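Local structure of insecticidal protein (Brevibacillus laterosporus, 7ML9) at residues R33-E38 and T247-K252. The protein is an insecticidal toxin active against the western corn rootworm that probably kills by forming beta-barrel pores in membranes. Residues are numbered along the deposited sequence; the frame is centred on the assembly and turned at random. Where two conformers were deposited one is given.
Sequences RDLARE and TKCQQK. With EDO (1,2-ethanediol), chain H.
Cys249 reaches from helix 242-252 to the surface of helix 28-48, where its side chain meets Leu35 and Glu38. The CD1 methyl of Leu35 touches the cysteine at two points, lying 3.7 Å from Cys249 CB and 3.8 Å from Cys249 SG. Leucine CG stands anti to the backbone N (chi1 -179°), which brings CD1 nearer to Cys249 although the bond to CB runs alongside helix 242-252. Cys249 SG, anti to its own carbonyl carbon, also approaches the backbone of helix 28-48, 4.0 Å from Leu35 O, and sits 4.0 Å from Glu38 CB. Glu38 thus offers only its first methylene to the sulfur; the bend at chi2 (-83°) leaves the carboxylate farther off. No hydrogen bond joins the two segments, and the contact is small and apolar. Polar links flank it: Lys248 NZ pairs with Asp39 and binds O1 of a 1,2-ethanediol, probably from the crystallisation liquor, at 3.1 Å. Asp34 belongs to the sodium site with Glu30. The contact packs a short helix of the ETX/MTX2 family region against the N-terminal helix of this mainly beta, aerolysin-like toxin. Leu35 also packs on Val245 and Leu246, whereas Ala36 rests on strand 201-229, placing helix 28-48 between that strand and helix 242-252.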
ATOM      1  N   ARG A  33     -24.292   5.679   9.480  1.00 14.39           N
ATOM      2  CA  ARG A  33     -25.531   5.639  10.255  1.00 20.07           C
ATOM      3  C   ARG A  33     -25.321   6.198  11.657  1.00 19.49           C
ATOM      4  O   ARG A  33     -26.189   6.910  12.186  1.00 17.77           O
ATOM      5  CB  ARG A  33     -26.062   4.215  10.331  1.00 18.76           C
ATOM      6  CG  ARG A  33     -26.570   3.640   8.998  1.00 16.19           C
ATOM      7  CD  ARG A  33     -26.997   2.197   9.245  1.00 17.56           C
ATOM      8  NE  ARG A  33     -27.221   1.492   7.983  1.00 22.88           N
ATOM      9  CZ  ARG A  33     -27.690   0.253   7.895  1.00 30.30           C
ATOM     10  NH1 ARG A  33     -27.995  -0.425   8.995  1.00 25.51           N
ATOM     11  NH2 ARG A  33     -27.858  -0.306   6.702  1.00 32.20           N
ATOM     12  N   ASP A  34     -24.178   5.895  12.281  1.00 16.21           N
ATOM     13  CA  ASP A  34     -23.894   6.472  13.592  0.55 20.41           C
ATOM     14  C   ASP A  34     -23.666   7.973  13.487  1.00 19.17           C
ATOM     15  O   ASP A  34     -24.044   8.721  14.396  1.00 18.50           O
ATOM     16  CB  ASP A  34     -22.689   5.794  14.243  0.55 22.15           C
ATOM     17  CG  ASP A  34     -22.390   6.352  15.633  0.55 23.33           C
ATOM     18  OD1 ASP A  34     -23.036   5.921  16.616  0.55 19.79           O
ATOM     19  OD2 ASP A  34     -21.520   7.240  15.741  0.55 19.53           O
ATOM     20  N   LEU A  35     -23.059   8.429  12.386  1.00 13.40           N
ATOM     21  CA  LEU A  35     -22.928   9.865  12.152  1.00 17.37           C
ATOM     22  C   LEU A  35     -24.292  10.562  12.204  1.00 18.86           C
ATOM     23  O   LEU A  35     -24.436  11.632  12.818  1.00 16.68           O
ATOM     24  CB  LEU A  35     -22.255  10.107  10.800  1.00 15.24           C
ATOM     25  CG  LEU A  35     -22.015  11.552  10.380  1.00 18.83           C
ATOM     26  CD1 LEU A  35     -21.004  12.178  11.338  1.00 16.54           C
ATOM     27  CD2 LEU A  35     -21.510  11.608   8.914  1.00 16.03           C
ATOM     28  N   ALA A  36     -25.302   9.983  11.535  1.00 12.21           N
ATOM     29  CA  ALA A  36     -26.651  10.563  11.604  1.00 16.66           C
ATOM     30  C   ALA A  36     -27.187  10.550  13.034  1.00 13.18           C
ATOM     31  O   ALA A  36     -27.765  11.542  13.496  1.00 16.76           O
ATOM     32  CB  ALA A  36     -27.614   9.825  10.659  1.00 14.67           C
ATOM     33  N   ARG A  37     -26.997   9.442  13.755  1.00 13.21           N
ATOM     34  CA  ARG A  37     -27.446   9.369  15.144  1.00 20.68           C
ATOM     35  C   ARG A  37     -26.730  10.392  16.028  1.00 24.18           C
ATOM     36  O   ARG A  37     -27.329  10.926  16.970  1.00 17.38           O
ATOM     37  CB  ARG A  37     -27.240   7.955  15.695  1.00 17.52           C
ATOM     38  CG  ARG A  37     -28.053   6.873  14.953  1.00 17.33           C
ATOM     39  CD  ARG A  37     -27.645   5.469  15.382  1.00 19.68           C
ATOM     40  NE  ARG A  37     -28.337   4.478  14.564  1.00 22.91           N
ATOM     41  CZ  ARG A  37     -27.741   3.494  13.895  1.00 25.81           C
ATOM     42  NH1 ARG A  37     -26.416   3.340  13.960  1.00 18.57           N
ATOM     43  NH2 ARG A  37     -28.480   2.652  13.172  1.00 23.62           N
ATOM     44  N   GLU A  38     -25.446  10.664  15.762  1.00 16.74           N
ATOM     45  CA  GLU A  38     -24.709  11.641  16.572  1.00 18.54           C
ATOM     46  C   GLU A  38     -25.289  13.034  16.403  1.00 17.72           C
ATOM     47  O   GLU A  38     -25.508  13.750  17.384  1.00 17.31           O
ATOM     48  CB  GLU A  38     -23.217  11.661  16.202  1.00 18.43           C
ATOM     49  CG  GLU A  38     -22.508  10.359  16.412  1.00 20.33           C
ATOM     50  CD  GLU A  38     -22.052  10.163  17.841  1.00 27.52           C
ATOM     51  OE1 GLU A  38     -22.236  11.094  18.657  1.00 26.16           O
ATOM     52  OE2 GLU A  38     -21.499   9.082  18.143  1.00 30.66           O
ATOM     53  N   THR A 247     -18.863  17.443   8.918  1.00 13.29           N
ATOM     54  CA  THR A 247     -18.179  18.670   9.297  1.00 17.38           C
ATOM     55  C   THR A 247     -18.679  19.170  10.644  1.00 17.86           C
ATOM     56  O   THR A 247     -17.883  19.541  11.514  1.00 15.42           O
ATOM     57  CB  THR A 247     -18.372  19.727   8.210  1.00 14.94           C
ATOM     58  OG1 THR A 247     -17.871  19.224   6.967  1.00 20.93           O
ATOM     59  CG2 THR A 247     -17.647  21.042   8.558  1.00 19.37           C
ATOM     60  N   LYS A 248     -19.997  19.117  10.857  1.00 15.46           N
ATOM     61  CA  LYS A 248     -20.571  19.581  12.114  1.00 14.13           C
ATOM     62  C   LYS A 248     -20.139  18.696  13.270  1.00 16.07           C
ATOM     63  O   LYS A 248     -19.707  19.189  14.322  1.00 15.82           O
ATOM     64  CB  LYS A 248     -22.104  19.611  11.995  1.00 15.35           C
ATOM     65  CG  LYS A 248     -22.814  19.998  13.286  1.00 19.20           C
ATOM     66  CD  LYS A 248     -24.325  20.079  13.063  1.00 19.08           C
ATOM     67  CE  LYS A 248     -25.023  20.542  14.347  1.00 25.05           C
ATOM     68  NZ  LYS A 248     -26.483  20.276  14.244  1.00 24.81           N
ATOM     69  N   CYS A 249     -20.238  17.375  13.081  1.00 12.23           N
ATOM     70  CA  CYS A 249     -19.962  16.432  14.152  1.00 15.47           C
ATOM     71  C   CYS A 249     -18.499  16.497  14.585  1.00 17.90           C
ATOM     72  O   CYS A 249     -18.199  16.401  15.786  1.00 14.94           O
ATOM     73  CB  CYS A 249     -20.338  15.028  13.679  1.00 18.26           C
ATOM     74  SG  CYS A 249     -22.150  14.742  13.858  1.00 21.61           S
ATOM     75  N   GLN A 250     -17.586  16.690  13.628  1.00 16.14           N
ATOM     76  CA  GLN A 250     -16.171  16.826  13.972  1.00 16.19           C
ATOM     77  C   GLN A 250     -15.892  18.143  14.687  1.00 17.39           C
ATOM     78  O   GLN A 250     -15.121  18.172  15.653  1.00 20.31           O
ATOM     79  CB  GLN A 250     -15.322  16.687  12.711  1.00 18.19           C
ATOM     80  CG  GLN A 250     -15.320  15.234  12.218  1.00 15.70           C
ATOM     81  CD  GLN A 250     -14.372  14.984  11.045  1.00 18.22           C
ATOM     82  OE1 GLN A 250     -14.205  15.829  10.167  1.00 17.71           O
ATOM     83  NE2 GLN A 250     -13.768  13.804  11.026  1.00 19.42           N
ATOM     84  N   GLN A 251     -16.535  19.235  14.251  1.00 14.96           N
ATOM     85  CA  GLN A 251     -16.414  20.507  14.963  1.00 16.67           C
ATOM     86  C   GLN A 251     -16.927  20.399  16.400  1.00 21.91           C
ATOM     87  O   GLN A 251     -16.309  20.931  17.334  1.00 19.72           O
ATOM     88  CB  GLN A 251     -17.162  21.591  14.183  1.00 17.65           C
ATOM     89  CG  GLN A 251     -17.013  22.997  14.738  1.00 22.49           C
ATOM     90  CD  GLN A 251     -17.758  24.009  13.899  1.00 22.67           C
ATOM     91  OE1 GLN A 251     -18.988  24.062  13.910  1.00 28.70           O
ATOM     92  NE2 GLN A 251     -17.026  24.807  13.163  1.00 23.34           N
ATOM     93  N   LYS A 252     -18.037  19.678  16.608  1.00 19.43           N
ATOM     94  CA  LYS A 252     -18.651  19.550  17.928  1.00 16.67           C
ATOM     95  C   LYS A 252     -17.997  18.515  18.818  1.00 23.55           C
ATOM     96  O   LYS A 252     -18.256  18.509  20.023  1.00 21.44           O
ATOM     97  CB  LYS A 252     -20.131  19.146  17.807  1.00 20.55           C
ATOM     98  CG  LYS A 252     -20.995  20.078  16.995  1.00 20.58           C
ATOM     99  CD  LYS A 252     -21.526  21.209  17.833  1.00 22.80           C
ATOM    100  CE  LYS A 252     -22.348  22.169  16.998  1.00 21.54           C
ATOM    101  NZ  LYS A 252     -22.629  23.373  17.851  1.00 23.63           N
TER
HETATM  102  C1  EDO H 407     -27.399  19.740  10.227  1.00 32.42           C
HETATM  103  O1  EDO H 407     -27.337  19.106  11.512  1.00 37.54           O
HETATM  104  C2  EDO H 407     -26.001  19.852   9.632  1.00 36.93           C
HETATM  105  O2  EDO H 407     -26.004  20.929   8.692  1.00 51.53           O